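Local coordinates for N-acetyl-beta-D glucosaminidase (PDB 4ZM6), which probably hydrolyses N-acetyl-beta-D-hexosaminides through a family 3 glycoside hydrolase domain and carries a GCN5-related region that binds acetyl-CoA, consistent with glucosamine N-acetyltransferase activity, at residues A[593-601]-A[612-622]; A[643-651]-A[850-858]. All coordinates share one frame; numbering follows the deposited sequence. Where two conformers were deposited one is given.

Contact 1. Residues A[593-601]-A[612-622]; sequences KIVGFVATQ and QLMLLMVSPSY. With ACO (acetyl coenzyme *a), chain C.
V595 holds its CG1 methyl over the centre of one face of the Y622 ring, a CH-pi contact with V595 CG1 3.5 Å from the ring centroid. CG1 lies beside the backbone N, opposite the carbonyl carbon (chi1 -69°), which turns this methyl onto the ring. At the phenol end K593 NZ donates to Y622 OH (2.9 Å). At the far end Q601 and Q612 run alongside each other. Q601 NE2 donates within its own amide plane to Q612 OE1 (2.8 Å) but arrives well above the Q612 carbonyl plane, the two amides being 42° apart. Further bonds fix their rotation: Q601 OE1 accepts K580 N, Q601 NE2 also reaches Y653 O, and Q612 NE2 bonds T652 OG1. Between these ends, L615 CD2 meets the F597 ring at its edge, 4.1 Å from F597 CE2, and A599 CB packs on the CB atoms of M614 and L615.

The backbones that carry these side chains form an antiparallel hairpin, in which F597 N reaches M617 O (2.8 Å) and M617 N returns the bond to F597 O. V595 O takes two donors: S619 N, and S619 OG from above its plane. M614 and L615 both face A599, a classic beta bulge like that expected in the acetyl-CoA-binding strand of the GNAT fold. Just beyond it L616 N bonds the acetyl oxygen O of ACO (3.0 Å) and V618 N bonds ACO O9P (2.8 Å).

Strand 594-605 pairs along its other edge with strand 585-588, where V595 and G596 bulge against A587. Helix 546-561 packs on I594 and M617, helix 627-642 on T600 and L616.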
loop_
_atom_site.group_PDB
_atom_site.type_symbol
_atom_site.label_atom_id
_atom_site.label_comp_id
_atom_site.label_asym_id
_atom_site.label_seq_id
_atom_site.Cartn_x
_atom_site.Cartn_y
_atom_site.Cartn_z
ATOM N N LYS A 593 -2.881 18.478 14.454
ATOM C CA LYS A 593 -2.834 18.340 15.901
ATOM C C LYS A 593 -3.441 17.004 16.289
ATOM O O LYS A 593 -4.524 16.652 15.828
ATOM C CB LYS A 593 -3.591 19.477 16.570
ATOM C CG LYS A 593 -3.685 19.369 18.080
ATOM C CD LYS A 593 -4.501 20.530 18.621
ATOM C CE LYS A 593 -5.275 20.157 19.873
ATOM N NZ LYS A 593 -6.562 20.891 19.901
ATOM N N ILE A 594 -2.735 16.272 17.144
ATOM C CA ILE A 594 -3.153 14.935 17.544
ATOM C C ILE A 594 -4.333 15.041 18.506
ATOM O O ILE A 594 -4.269 15.766 19.501
ATOM C CB ILE A 594 -1.980 14.150 18.172
ATOM C CG1 ILE A 594 -0.906 13.908 17.103
ATOM C CG2 ILE A 594 -2.464 12.834 18.769
ATOM C CD1 ILE A 594 0.326 13.180 17.595
ATOM N N VAL A 595 -5.413 14.334 18.182
ATOM C CA VAL A 595 -6.642 14.377 18.975
ATOM C C VAL A 595 -7.042 13.022 19.559
ATOM O O VAL A 595 -7.716 12.967 20.584
ATOM C CB VAL A 595 -7.815 14.972 18.166
ATOM C CG1 VAL A 595 -7.568 16.450 17.920
ATOM C CG2 VAL A 595 -8.018 14.238 16.843
ATOM N N GLY A 596 -6.629 11.936 18.915
ATOM C CA GLY A 596 -6.854 10.596 19.451
ATOM C C GLY A 596 -5.726 9.637 19.126
ATOM O O GLY A 596 -4.931 9.873 18.210
ATOM N N PHE A 597 -5.677 8.542 19.873
ATOM C CA PHE A 597 -4.642 7.538 19.712
ATOM C C PHE A 597 -5.227 6.144 19.903
ATOM O O PHE A 597 -6.122 5.948 20.721
ATOM C CB PHE A 597 -3.525 7.795 20.734
ATOM C CG PHE A 597 -2.519 6.687 20.829
ATOM C CD1 PHE A 597 -1.469 6.615 19.936
ATOM C CD2 PHE A 597 -2.629 5.715 21.811
ATOM C CE1 PHE A 597 -0.541 5.593 20.014
ATOM C CE2 PHE A 597 -1.708 4.688 21.896
ATOM C CZ PHE A 597 -0.661 4.628 20.995
ATOM N N VAL A 598 -4.708 5.183 19.144
ATOM C CA VAL A 598 -5.039 3.777 19.343
ATOM C C VAL A 598 -3.765 2.920 19.311
ATOM O O VAL A 598 -2.883 3.138 18.476
ATOM C CB VAL A 598 -6.066 3.287 18.297
ATOM C CG1 VAL A 598 -5.471 3.277 16.897
ATOM C CG2 VAL A 598 -6.601 1.908 18.658
ATOM N N ALA A 599 -3.680 1.959 20.234
ATOM C CA ALA A 599 -2.570 1.009 20.298
ATOM C C ALA A 599 -3.088 -0.392 20.027
ATOM O O ALA A 599 -4.246 -0.693 20.304
ATOM C CB ALA A 599 -1.906 1.063 21.655
ATOM N N THR A 600 -2.198 -1.258 19.555
ATOM C CA THR A 600 -2.590 -2.480 18.861
ATOM C C THR A 600 -1.410 -3.447 18.715
ATOM O O THR A 600 -0.308 -3.040 18.363
ATOM C CB THR A 600 -3.164 -2.124 17.467
ATOM O OG1 THR A 600 -4.586 -2.035 17.549
ATOM C CG2 THR A 600 -2.805 -3.155 16.399
ATOM N N GLN A 601 -1.659 -4.726 18.979
ATOM C CA GLN A 601 -0.659 -5.771 18.775
ATOM C C GLN A 601 -1.331 -7.073 18.351
ATOM O O GLN A 601 -2.535 -7.248 18.547
ATOM C CB GLN A 601 0.209 -5.962 20.034
ATOM C CG GLN A 601 -0.382 -6.764 21.189
ATOM C CD GLN A 601 0.684 -7.228 22.183
ATOM O OE1 GLN A 601 1.873 -6.934 22.033
ATOM N NE2 GLN A 601 0.260 -7.964 23.203
ATOM N N GLN A 612 -5.029 -7.719 19.670
ATOM C CA GLN A 612 -5.285 -7.113 20.960
ATOM C C GLN A 612 -5.363 -5.612 20.784
ATOM O O GLN A 612 -4.431 -5.000 20.263
ATOM C CB GLN A 612 -4.186 -7.481 21.947
ATOM C CG GLN A 612 -4.000 -8.979 22.133
ATOM C CD GLN A 612 -3.185 -9.326 23.373
ATOM O OE1 GLN A 612 -2.358 -8.534 23.836
ATOM N NE2 GLN A 612 -3.420 -10.513 23.923
ATOM N N LEU A 613 -6.493 -5.032 21.192
ATOM C CA LEU A 613 -6.682 -3.590 21.170
ATOM C C LEU A 613 -6.189 -3.077 22.513
ATOM O O LEU A 613 -6.920 -3.079 23.502
ATOM C CB LEU A 613 -8.151 -3.233 20.921
ATOM C CG LEU A 613 -8.451 -1.827 20.379
ATOM C CD1 LEU A 613 -9.910 -1.697 19.979
ATOM C CD2 LEU A 613 -8.123 -0.759 21.396
ATOM N N MET A 614 -4.931 -2.651 22.536
ATOM C CA MET A 614 -4.240 -2.337 23.782
ATOM C C MET A 614 -4.816 -1.088 24.429
ATOM O O MET A 614 -4.960 -1.013 25.647
ATOM C CB MET A 614 -2.738 -2.132 23.532
ATOM C CG MET A 614 -2.007 -3.347 22.975
ATOM S SD MET A 614 -0.331 -2.945 22.428
ATOM C CE MET A 614 0.463 -2.649 24.003
ATOM N N LEU A 615 -5.127 -0.098 23.607
ATOM C CA LEU A 615 -5.615 1.172 24.117
ATOM C C LEU A 615 -6.340 1.929 23.013
ATOM O O LEU A 615 -5.968 1.835 21.839
ATOM C CB LEU A 615 -4.449 2.005 24.652
ATOM C CG LEU A 615 -4.793 3.303 25.377
ATOM C CD1 LEU A 615 -5.368 3.016 26.752
ATOM C CD2 LEU A 615 -3.560 4.181 25.498
ATOM N N LEU A 616 -7.390 2.647 23.406
ATOM C CA LEU A 616 -8.100 3.564 22.528
ATOM C C LEU A 616 -8.456 4.757 23.386
ATOM O O LEU A 616 -9.062 4.591 24.438
ATOM C CB LEU A 616 -9.376 2.914 21.995
ATOM C CG LEU A 616 -9.948 3.336 20.632
ATOM C CD1 LEU A 616 -11.470 3.210 20.647
ATOM C CD2 LEU A 616 -9.546 4.743 20.214
ATOM N N MET A 617 -8.066 5.953 22.961
ATOM C CA MET A 617 -8.317 7.161 23.748
ATOM C C MET A 617 -8.364 8.386 22.847
ATOM O O MET A 617 -7.607 8.469 21.879
ATOM C CB MET A 617 -7.223 7.339 24.809
ATOM C CG MET A 617 -5.908 7.890 24.265
ATOM S SD MET A 617 -4.462 7.775 25.341
ATOM C CE MET A 617 -5.115 8.439 26.861
ATOM N N VAL A 618 -9.261 9.324 23.159
ATOM C CA VAL A 618 -9.298 10.620 22.467
ATOM C C VAL A 618 -9.507 11.753 23.479
ATOM O O VAL A 618 -10.180 11.574 24.496
ATOM C CB VAL A 618 -10.350 10.670 21.309
ATOM C CG1 VAL A 618 -10.856 9.278 20.943
ATOM C CG2 VAL A 618 -11.535 11.562 21.642
ATOM N N SER A 619 -8.922 12.910 23.176
ATOM C CA SER A 619 -8.942 14.076 24.056
ATOM C C SER A 619 -10.371 14.485 24.400
ATOM O O SER A 619 -11.227 14.505 23.511
ATOM C CB SER A 619 -8.240 15.258 23.382
ATOM O OG SER A 619 -7.073 14.842 22.690
ATOM N N PRO A 620 -10.631 14.841 25.678
ATOM C CA PRO A 620 -11.991 15.149 26.144
ATOM C C PRO A 620 -12.730 16.154 25.269
ATOM O O PRO A 620 -13.864 15.901 24.864
ATOM C CB PRO A 620 -11.763 15.736 27.539
ATOM C CG PRO A 620 -10.460 15.172 27.981
ATOM C CD PRO A 620 -9.632 15.075 26.737
ATOM N N SER A 621 -12.081 17.269 24.955
ATOM C CA SER A 621 -12.683 18.307 24.111
ATOM C C SER A 621 -12.996 17.857 22.678
ATOM O O SER A 621 -13.673 18.577 21.949
ATOM C CB SER A 621 -11.765 19.528 24.063
ATOM O OG SER A 621 -10.460 19.146 23.667
ATOM N N TYR A 622 -12.502 16.687 22.276
ATOM C CA TYR A 622 -12.768 16.140 20.944
ATOM C C TYR A 622 -13.624 14.858 20.927
ATOM O O TYR A 622 -13.913 14.314 19.856
ATOM C CB TYR A 622 -11.440 15.890 20.240
ATOM C CG TYR A 622 -10.784 17.152 19.756
ATOM C CD1 TYR A 622 -9.992 17.923 20.602
ATOM C CD2 TYR A 622 -10.962 17.583 18.445
ATOM C CE1 TYR A 622 -9.391 19.088 20.152
ATOM C CE2 TYR A 622 -10.368 18.745 17.987
ATOM C CZ TYR A 622 -9.586 19.491 18.841
ATOM O OH TYR A 622 -9.002 20.635 18.368
HETATM N N1A ACO C . -22.971 14.104 16.341
HETATM C C2A ACO C . -23.713 13.594 17.352
HETATM N N3A ACO C . -23.329 12.524 18.084
HETATM C C4A ACO C . -22.148 11.893 17.847
HETATM C C5A ACO C . -21.295 12.393 16.752
HETATM C C6A ACO C . -21.775 13.568 15.988
HETATM N N6A ACO C . -21.032 14.078 14.976
HETATM N N7A ACO C . -20.215 11.606 16.713
HETATM C C8A ACO C . -20.353 10.674 17.692
HETATM N N9A ACO C . -21.510 10.838 18.365
HETATM C C1B ACO C . -21.970 9.992 19.502
HETATM C C2B ACO C . -22.888 8.861 19.048
HETATM O O2B ACO C . -24.040 8.789 19.899
HETATM C C3B ACO C . -22.049 7.593 19.100
HETATM O O3B ACO C . -22.770 6.416 19.513
HETATM P P3B ACO C . -23.283 6.043 21.009
HETATM O O7A ACO C . -22.103 5.359 21.669
HETATM O O8A ACO C . -23.726 7.346 21.634
HETATM O O9A ACO C . -24.422 5.103 20.732
HETATM C C4B ACO C . -20.878 7.952 20.012
HETATM O O4B ACO C . -20.836 9.383 20.132
HETATM C C5B ACO C . -19.563 7.412 19.466
HETATM O O5B ACO C . -18.519 8.254 19.936
HETATM P P1A ACO C . -17.242 8.614 19.040
HETATM O O1A ACO C . -17.218 10.117 18.882
HETATM O O2A ACO C . -17.139 7.734 17.824
HETATM O O3A ACO C . -16.158 8.122 20.116
HETATM P P2A ACO C . -15.260 9.169 20.924
HETATM O O4A ACO C . -14.492 9.991 19.915
HETATM O O5A ACO C . -16.106 9.874 21.945
HETATM O O6A ACO C . -14.274 8.155 21.681
HETATM C CBP ACO C . -13.844 6.796 23.640
HETATM C CCP ACO C . -14.805 7.123 22.510
HETATM C CDP ACO C . -12.535 6.272 23.068
HETATM C CEP ACO C . -14.470 5.712 24.504
HETATM C CAP ACO C . -13.629 8.088 24.431
HETATM O OAP ACO C . -14.767 8.340 25.249
HETATM C C9P ACO C . -12.390 8.075 25.280
HETATM O O9P ACO C . -11.362 8.566 24.832
HETATM N N8P ACO C . -12.456 7.550 26.502
HETATM C C7P ACO C . -11.297 7.566 27.373
HETATM C C6P ACO C . -11.444 6.648 28.574
HETATM C C5P ACO C . -11.424 5.162 28.266
HETATM O O5P ACO C . -12.010 4.455 29.069
HETATM N N4P ACO C . -10.771 4.652 27.209
HETATM C C3P ACO C . -10.695 3.209 26.963
HETATM C C2P ACO C . -9.461 2.556 27.598
HETATM S S1P ACO C . -9.619 0.796 27.784
HETATM C C ACO C . -9.022 0.165 26.370
HETATM O O ACO C . -8.684 0.899 25.458
HETATM C CH3 ACO C . -8.926 -1.323 26.264
#

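Contact 2. Residues A[643-651]-A[850-858]; sequences GADCIKLGS and WRSYRLGHF
L855 approaches K648 loosely, at the edge of the contact, where strand 847-857 of the C-terminal N-acetyltransferase region comes up to strand 646-649 of the acetyl-CoA-binding GNAT domain. The chains run in roughly opposite directions and share one backbone bridge, K648 with H857. Strand 847-857 also pairs with strands 680-681 and 686-692, so the last strand of the C-terminal region inserts between these and strand 646-649 of the preceding GNAT region. This is an exchange of a C-terminal strand between the two acetyltransferase regions, and the inserted strand probably takes the place that the last strand fills in a single GNAT domain.

At G856 the carbonyl O accepts L649 N (2.9 Å). L649 CB leans over the same group, 3.7 Å from G856 O, and L649 CD1 comes near G856 CA, so the leucine packs directly on bare backbone. Beyond L649 the side chains of W679 and M681 adjoin.

H857 turns its CA to I647 O, which receives a weak, bent bond from F858 N (2.9 Å, 129°).

F858 ends the protein. With CG anti to the backbone N (chi1 -176°), its ring runs beside I647, pointing the same way, and F858 CD2 lies 4.0 Å from I647 CD1. R112 and M116 of helix 108-125 touch the F858 side chain, and R171 forms a salt bridge with OXT. The other carboxylate oxygen, F858 O, receives I647 N in the carbonyl plane at 2.8 Å, with an N-H...O angle of 174°.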
loop_
_atom_site.group_PDB
_atom_site.type_symbol
_atom_site.label_atom_id
_atom_site.label_comp_id
_atom_site.label_asym_id
_atom_site.label_seq_id
_atom_site.Cartn_x
_atom_site.Cartn_y
_atom_site.Cartn_z
ATOM N N GLY A 643 -5.985 -11.336 9.415
ATOM C CA GLY A 643 -6.585 -12.609 9.793
ATOM C C GLY A 643 -6.558 -12.836 11.295
ATOM O O GLY A 643 -6.614 -13.976 11.755
ATOM N N ALA A 644 -6.458 -11.751 12.061
ATOM C CA ALA A 644 -6.616 -11.815 13.509
ATOM C C ALA A 644 -8.109 -11.812 13.815
ATOM O O ALA A 644 -8.694 -10.762 14.098
ATOM C CB ALA A 644 -5.925 -10.636 14.178
ATOM N N ASP A 645 -8.719 -12.994 13.744
ATOM C CA ASP A 645 -10.173 -13.127 13.878
ATOM C C ASP A 645 -10.667 -13.233 15.326
ATOM O O ASP A 645 -11.851 -13.039 15.582
ATOM C CB ASP A 645 -10.681 -14.319 13.061
ATOM C CG ASP A 645 -10.382 -14.185 11.572
ATOM O OD1 ASP A 645 -10.244 -13.045 11.081
ATOM O OD2 ASP A 645 -10.295 -15.229 10.889
ATOM N N CYS A 646 -9.780 -13.558 16.265
ATOM C CA CYS A 646 -10.116 -13.485 17.685
ATOM C C CYS A 646 -9.483 -12.214 18.206
ATOM O O CYS A 646 -8.267 -12.083 18.191
ATOM C CB CYS A 646 -9.592 -14.701 18.447
ATOM S SG CYS A 646 -10.210 -16.289 17.841
ATOM N N ILE A 647 -10.307 -11.270 18.644
ATOM C CA ILE A 647 -9.827 -9.957 19.045
ATOM C C ILE A 647 -10.184 -9.717 20.506
ATOM O O ILE A 647 -11.220 -10.180 20.971
ATOM C CB ILE A 647 -10.412 -8.833 18.153
ATOM C CG1 ILE A 647 -10.629 -9.319 16.716
ATOM C CG2 ILE A 647 -9.474 -7.636 18.114
ATOM C CD1 ILE A 647 -11.298 -8.293 15.817
ATOM N N LYS A 648 -9.320 -8.988 21.216
ATOM C CA LYS A 648 -9.440 -8.778 22.665
ATOM C C LYS A 648 -9.424 -7.296 23.016
ATOM O O LYS A 648 -8.698 -6.528 22.402
ATOM C CB LYS A 648 -8.264 -9.470 23.366
ATOM C CG LYS A 648 -8.234 -9.341 24.884
ATOM C CD LYS A 648 -6.890 -9.773 25.460
ATOM C CE LYS A 648 -7.038 -10.387 26.845
ATOM N NZ LYS A 648 -7.686 -9.460 27.810
ATOM N N LEU A 649 -10.213 -6.898 24.009
ATOM C CA LEU A 649 -10.111 -5.553 24.576
ATOM C C LEU A 649 -9.033 -5.565 25.652
ATOM O O LEU A 649 -9.096 -6.362 26.596
ATOM C CB LEU A 649 -11.432 -5.082 25.190
ATOM C CG LEU A 649 -12.529 -4.529 24.279
ATOM C CD1 LEU A 649 -13.675 -4.001 25.130
ATOM C CD2 LEU A 649 -12.011 -3.437 23.357
ATOM N N GLY A 650 -8.068 -4.660 25.519
ATOM C CA GLY A 650 -6.890 -4.656 26.373
ATOM C C GLY A 650 -5.875 -5.628 25.819
ATOM O O GLY A 650 -6.034 -6.131 24.707
ATOM N N SER A 651 -4.827 -5.898 26.585
ATOM C CA SER A 651 -3.791 -6.821 26.139
ATOM C C SER A 651 -3.300 -7.705 27.275
ATOM O O SER A 651 -3.606 -7.473 28.444
ATOM C CB SER A 651 -2.623 -6.052 25.507
ATOM O OG SER A 651 -2.373 -4.828 26.179
ATOM N N TRP A 850 -7.417 -3.607 44.215
ATOM C CA TRP A 850 -6.889 -2.280 43.950
ATOM C C TRP A 850 -7.697 -1.582 42.865
ATOM O O TRP A 850 -8.108 -0.432 43.026
ATOM C CB TRP A 850 -5.422 -2.395 43.527
ATOM C CG TRP A 850 -4.815 -1.091 43.167
ATOM C CD1 TRP A 850 -4.728 0.012 43.956
ATOM C CD2 TRP A 850 -4.213 -0.744 41.916
ATOM N NE1 TRP A 850 -4.110 1.032 43.275
ATOM C CE2 TRP A 850 -3.783 0.593 42.019
ATOM C CE3 TRP A 850 -3.999 -1.432 40.718
ATOM C CZ2 TRP A 850 -3.144 1.259 40.970
ATOM C CZ3 TRP A 850 -3.363 -0.770 39.673
ATOM C CH2 TRP A 850 -2.943 0.562 39.808
ATOM N N ARG A 851 -7.888 -2.277 41.748
ATOM C CA ARG A 851 -8.692 -1.783 40.641
ATOM C C ARG A 851 -9.371 -2.970 39.960
ATOM O O ARG A 851 -8.850 -4.089 39.996
ATOM C CB ARG A 851 -7.816 -1.041 39.626
ATOM C CG ARG A 851 -7.108 0.199 40.150
ATOM C CD ARG A 851 -8.062 1.366 40.339
ATOM N NE ARG A 851 -7.422 2.511 40.993
ATOM C CZ ARG A 851 -6.561 3.343 40.408
ATOM N NH1 ARG A 851 -6.204 3.173 39.142
ATOM N NH2 ARG A 851 -6.043 4.355 41.090
ATOM N N SER A 852 -10.522 -2.725 39.332
ATOM C CA SER A 852 -11.270 -3.786 38.643
ATOM C C SER A 852 -11.463 -3.476 37.159
ATOM O O SER A 852 -11.526 -2.312 36.761
ATOM C CB SER A 852 -12.628 -4.007 39.317
ATOM O OG SER A 852 -12.475 -4.262 40.707
ATOM N N TYR A 853 -11.546 -4.528 36.349
ATOM C CA TYR A 853 -11.750 -4.397 34.905
ATOM C C TYR A 853 -12.799 -5.384 34.414
ATOM O O TYR A 853 -12.975 -6.448 34.995
ATOM C CB TYR A 853 -10.446 -4.656 34.140
ATOM C CG TYR A 853 -9.219 -4.016 34.749
ATOM C CD1 TYR A 853 -8.479 -4.683 35.712
ATOM C CD2 TYR A 853 -8.793 -2.751 34.357
ATOM C CE1 TYR A 853 -7.357 -4.112 36.272
ATOM C CE2 TYR A 853 -7.663 -2.170 34.915
ATOM C CZ TYR A 853 -6.953 -2.860 35.877
ATOM O OH TYR A 853 -5.831 -2.306 36.451
ATOM N N ARG A 854 -13.483 -5.034 33.332
ATOM C CA ARG A 854 -14.379 -5.966 32.655
ATOM C C ARG A 854 -13.770 -6.341 31.318
ATOM O O ARG A 854 -13.543 -5.475 30.471
ATOM C CB ARG A 854 -15.750 -5.340 32.437
ATOM C CG ARG A 854 -16.749 -6.258 31.741
ATOM C CD ARG A 854 -18.060 -5.540 31.463
ATOM N NE ARG A 854 -18.598 -4.924 32.675
ATOM C CZ ARG A 854 -19.227 -5.588 33.642
ATOM N NH1 ARG A 854 -19.406 -6.908 33.564
ATOM N NH2 ARG A 854 -19.666 -4.925 34.709
ATOM N N LEU A 855 -13.506 -7.629 31.127
ATOM C CA LEU A 855 -12.918 -8.097 29.885
ATOM C C LEU A 855 -13.922 -7.982 28.749
ATOM O O LEU A 855 -15.132 -7.931 28.977
ATOM C CB LEU A 855 -12.453 -9.548 30.014
ATOM C CG LEU A 855 -11.449 -9.857 31.129
ATOM C CD1 LEU A 855 -10.862 -11.249 30.926
ATOM C CD2 LEU A 855 -10.343 -8.808 31.200
ATOM N N GLY A 856 -13.399 -7.925 27.530
ATOM C CA GLY A 856 -14.209 -7.910 26.316
ATOM C C GLY A 856 -13.463 -8.667 25.244
ATOM O O GLY A 856 -12.233 -8.653 25.218
ATOM N N HIS A 857 -14.199 -9.334 24.363
ATOM C CA HIS A 857 -13.596 -10.095 23.273
ATOM C C HIS A 857 -14.521 -10.065 22.065
ATOM O O HIS A 857 -15.621 -9.516 22.133
ATOM C CB HIS A 857 -13.334 -11.539 23.707
ATOM C CG HIS A 857 -14.574 -12.373 23.800
ATOM N ND1 HIS A 857 -15.360 -12.410 24.932
ATOM C CD2 HIS A 857 -15.167 -13.193 22.901
ATOM C CE1 HIS A 857 -16.383 -13.221 24.727
ATOM N NE2 HIS A 857 -16.289 -13.709 23.502
ATOM N N PHE A 858 -14.061 -10.645 20.959
ATOM C CA PHE A 858 -14.837 -10.668 19.713
ATOM C C PHE A 858 -14.287 -11.715 18.750
ATOM O O PHE A 858 -13.079 -11.924 18.643
ATOM C CB PHE A 858 -14.837 -9.286 19.038
ATOM C CG PHE A 858 -15.696 -9.216 17.798
ATOM C CD1 PHE A 858 -17.070 -9.023 17.895
ATOM C CD2 PHE A 858 -15.134 -9.346 16.533
ATOM C CE1 PHE A 858 -17.865 -8.964 16.761
ATOM C CE2 PHE A 858 -15.924 -9.287 15.389
ATOM C CZ PHE A 858 -17.291 -9.097 15.505
ATOM O OXT PHE A 858 -15.042 -12.379 18.042
#

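Following the chain from its N terminus, after the glycosidase barrel and the six-stranded sheet of 373-497, the chain lays down strands 540-543 and 585-588 of the GNAT sheet. Contact 1 closes a tight hairpin, only ten residues separating its segments. Contact 2 opens after that hairpin is complete and closes a loop of 198 residues at the C terminus, so the two stand in series, neither nested nor crossed. They share a sheet: strand 608-618 of contact 1 runs parallel to strand 646-649 of contact 2, with probable bonds from L613 N to K648 O and from G650 N to L613 O. Through that shared strand pair, the acetyl-CoA-bearing hairpin is tied to the last residues of the C-terminal region.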